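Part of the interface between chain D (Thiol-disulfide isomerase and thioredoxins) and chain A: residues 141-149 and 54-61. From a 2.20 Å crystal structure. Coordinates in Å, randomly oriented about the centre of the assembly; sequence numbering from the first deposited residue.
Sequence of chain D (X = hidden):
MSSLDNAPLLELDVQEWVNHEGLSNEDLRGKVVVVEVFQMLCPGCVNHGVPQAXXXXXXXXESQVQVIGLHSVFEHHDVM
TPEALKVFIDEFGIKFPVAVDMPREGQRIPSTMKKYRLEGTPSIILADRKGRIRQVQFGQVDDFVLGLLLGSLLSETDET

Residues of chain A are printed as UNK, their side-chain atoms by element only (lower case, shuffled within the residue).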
# COMPACT_ATOMS: atom_id res chain seq x y z
N VAL D 141 -11.67 -5.61 -7.44
CA VAL D 141 -11.57 -6.98 -6.95
C VAL D 141 -10.27 -7.21 -6.23
O VAL D 141 -9.27 -6.84 -6.72
CB VAL D 141 -11.62 -7.96 -8.08
CG1 VAL D 141 -11.80 -9.31 -7.57
CG2 VAL D 141 -12.65 -7.64 -9.01
N ASP D 142 -10.29 -7.87 -5.10
CA ASP D 142 -9.09 -8.15 -4.35
C ASP D 142 -8.15 -9.11 -5.06
O ASP D 142 -8.58 -10.00 -5.72
CB ASP D 142 -9.47 -8.70 -2.99
CG ASP D 142 -8.39 -8.57 -2.00
OD1 ASP D 142 -7.85 -7.49 -1.84
OD2 ASP D 142 -8.07 -9.54 -1.37
N ASP D 143 -6.86 -8.93 -4.88
CA ASP D 143 -5.88 -9.77 -5.54
C ASP D 143 -6.06 -11.21 -5.10
O ASP D 143 -6.03 -12.08 -5.89
CB ASP D 143 -4.46 -9.31 -5.21
CG ASP D 143 -3.79 -8.51 -6.34
OD1 ASP D 143 -4.47 -7.74 -6.99
OD2 ASP D 143 -2.57 -8.64 -6.55
N PHE D 144 -6.27 -11.41 -3.82
CA PHE D 144 -6.47 -12.71 -3.26
C PHE D 144 -7.72 -13.38 -3.82
O PHE D 144 -7.68 -14.50 -4.19
CB PHE D 144 -6.53 -12.57 -1.75
CG PHE D 144 -6.89 -13.80 -1.04
CD1 PHE D 144 -6.02 -14.84 -0.96
CD2 PHE D 144 -8.10 -13.91 -0.42
CE1 PHE D 144 -6.36 -15.95 -0.31
CE2 PHE D 144 -8.43 -15.03 0.23
CZ PHE D 144 -7.57 -16.06 0.28
N VAL D 145 -8.82 -12.67 -3.91
CA VAL D 145 -10.01 -13.25 -4.47
C VAL D 145 -9.82 -13.64 -5.91
O VAL D 145 -10.20 -14.69 -6.32
CB VAL D 145 -11.19 -12.28 -4.38
CG1 VAL D 145 -12.25 -12.65 -5.33
CG2 VAL D 145 -11.71 -12.23 -3.00
N LEU D 146 -9.19 -12.78 -6.68
CA LEU D 146 -8.95 -13.08 -8.05
C LEU D 146 -8.06 -14.30 -8.19
O LEU D 146 -8.22 -15.08 -9.07
CB LEU D 146 -8.39 -11.88 -8.77
CG LEU D 146 -8.11 -11.95 -10.25
CD1 LEU D 146 -9.24 -12.36 -11.06
CD2 LEU D 146 -7.66 -10.65 -10.68
N GLY D 147 -7.13 -14.47 -7.28
CA GLY D 147 -6.31 -15.64 -7.26
C GLY D 147 -7.14 -16.88 -7.04
O GLY D 147 -6.98 -17.79 -7.76
N LEU D 148 -8.04 -16.85 -6.08
CA LEU D 148 -8.86 -18.00 -5.79
C LEU D 148 -9.69 -18.40 -6.97
O LEU D 148 -9.68 -19.54 -7.34
CB LEU D 148 -9.81 -17.71 -4.64
CG LEU D 148 -9.33 -17.68 -3.20
CD1 LEU D 148 -10.38 -17.11 -2.39
CD2 LEU D 148 -9.02 -19.03 -2.74
N LEU D 149 -10.34 -17.45 -7.60
CA LEU D 149 -11.13 -17.73 -8.76
C LEU D 149 -10.38 -18.30 -9.95
O LEU D 149 -10.81 -19.23 -10.54
CB LEU D 149 -11.81 -16.45 -9.21
CG LEU D 149 -13.03 -15.98 -8.45
CD1 LEU D 149 -13.42 -14.65 -8.91
CD2 LEU D 149 -14.10 -16.94 -8.62
N UNK A 54 -5.63 -13.85 8.80
CA UNK A 54 -6.89 -13.26 9.21
C UNK A 54 -7.76 -12.94 8.02
O UNK A 54 -8.92 -13.15 8.06
c UNK A 54 -5.82 -10.92 12.10
o UNK A 54 -6.65 -10.85 12.96
c UNK A 54 -5.78 -12.10 11.18
c UNK A 54 -6.72 -12.00 10.04
n UNK A 54 -4.91 -10.01 11.93
N UNK A 55 -7.17 -12.45 6.96
CA UNK A 55 -7.89 -12.17 5.77
C UNK A 55 -8.49 -13.41 5.18
O UNK A 55 -9.60 -13.41 4.76
n UNK A 55 -6.27 -8.83 0.76
c UNK A 55 -7.27 -9.59 1.54
c UNK A 55 -6.65 -10.50 2.53
c UNK A 55 -7.00 -11.48 4.76
c UNK A 55 -7.66 -11.05 3.50
N UNK A 56 -7.76 -14.50 5.17
CA UNK A 56 -8.29 -15.71 4.68
C UNK A 56 -9.47 -16.14 5.53
O UNK A 56 -10.47 -16.49 5.03
c UNK A 56 -7.25 -16.82 4.73
c UNK A 56 -4.97 -17.44 3.99
c UNK A 56 -6.12 -16.58 3.76
c UNK A 56 -7.86 -18.10 4.41
N UNK A 57 -9.31 -16.07 6.82
CA UNK A 57 -10.32 -16.48 7.74
C UNK A 57 -11.62 -15.68 7.59
O UNK A 57 -12.66 -16.22 7.64
n UNK A 57 -12.14 -16.56 11.90
c UNK A 57 -10.76 -16.60 10.21
c UNK A 57 -12.08 -17.80 11.49
n UNK A 57 -11.25 -17.85 10.47
c UNK A 57 -11.34 -15.79 11.12
c UNK A 57 -9.78 -16.33 9.14
N UNK A 58 -11.51 -14.38 7.43
CA UNK A 58 -12.64 -13.53 7.17
C UNK A 58 -13.28 -13.70 5.82
O UNK A 58 -14.45 -13.68 5.70
c UNK A 58 -10.98 -10.59 11.53
c UNK A 58 -11.83 -11.82 8.84
n UNK A 58 -12.00 -11.38 11.76
c UNK A 58 -11.55 -10.38 9.12
n UNK A 58 -10.74 -10.12 10.31
c UNK A 58 -12.26 -12.08 7.41
n UNK A 58 -10.19 -10.28 12.53
N UNK A 59 -12.48 -13.82 4.79
CA UNK A 59 -12.94 -14.11 3.44
C UNK A 59 -13.48 -15.47 3.04
O UNK A 59 -14.26 -15.54 2.16
c UNK A 59 -12.47 -10.88 0.31
c UNK A 59 -11.96 -13.59 2.42
c UNK A 59 -11.70 -12.15 2.63
se UNK A 59 -10.91 -11.36 1.21
N UNK A 60 -12.97 -16.54 3.58
CA UNK A 60 -13.38 -17.83 3.14
C UNK A 60 -14.02 -18.57 4.26
O UNK A 60 -13.53 -18.59 5.34
c UNK A 60 -11.54 -17.88 1.49
c UNK A 60 -12.24 -18.64 2.59
c UNK A 60 -12.72 -19.93 2.04
c UNK A 60 -10.49 -18.62 0.95
N UNK A 61 -15.14 -19.17 3.97
CA UNK A 61 -15.88 -19.89 4.94
C UNK A 61 -15.18 -21.16 5.42
O UNK A 61 -14.52 -21.80 4.69
o UNK A 61 -18.57 -19.68 6.18
c UNK A 61 -18.22 -20.57 5.43
c UNK A 61 -17.24 -20.25 4.37
o UNK A 61 -18.58 -21.72 5.54

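Position 54 of chain A carries three carbons, the third bearing one oxygen and one nitrogen. This terminal amide on a two-carbon stem is glutamine, and Q54(A) lies out of reach of the chain D stretch. At position 55 four carbons run in a row and end in a nitrogen, which approaches the carboxylate of D142(D). The unbranched chain and its terminal amine identify lysine. All four chi angles of K55(A) are t, and the extended chain brings NZ to 2.9 Å from OD2 of D142(D) in a salt bridge; the hydrogen bonds from NZ to OD2 and to OD1 of D142(D), the latter at 3.3 Å, are both weak.

Position 56 has four carbons, forked at the first with one arm two carbons long, and it packs against the ring of F144(D). This is isoleucine; CG1 of I56(A) lies 3.8 Å from CZ of F144(D). Position 57 shows one carbon followed by a five-membered ring of three carbons and two nitrogens, the imidazole of histidine, and H57(A) makes no contact with chain D here. At position 58 three carbons lead to a nitrogen and then to a carbon with two more nitrogens. The guanidinium marks arginine, and R58(A) likewise stays clear of the stretch.

Position 59 is an unbranched chain of two carbons, a selenium and a last carbon, reaching F144(D) and V145(D). It is selenomethionine. SE of M59(A) lies at the edge of the F144(D) ring, 4.1 Å from CD2 of F144(D), while CE of M59(A) continues to 3.7 Å from CG2 of V145(D). Position 60, the first to leave helical geometry, again has four carbons forked at the first with one longer arm, touching F144(D) and L148(D). This is a second isoleucine, and CD1 of I60(A) sits 3.9 Å from CZ of F144(D) and 3.7 Å from CD1 of L148(D). Position 61 has two carbons, the second carrying two oxygens: aspartate, with D61(A) directed at nothing in this stretch of chain D.

The two helices cross at 64° with their axes 11.8 Å apart at closest approach, a separation spanned by side chains. F144(D) is central: its ring meets I56(A), M59(A) and I60(A), and it has the largest area covered by the partner stretch. V145(D) and L148(D), one and four residues farther along the same helix, extend this apolar surface. At the N-cap position, D142(D) adds a charged contact beside it through K55(A).

Chain A 54-61: QKIHRMID
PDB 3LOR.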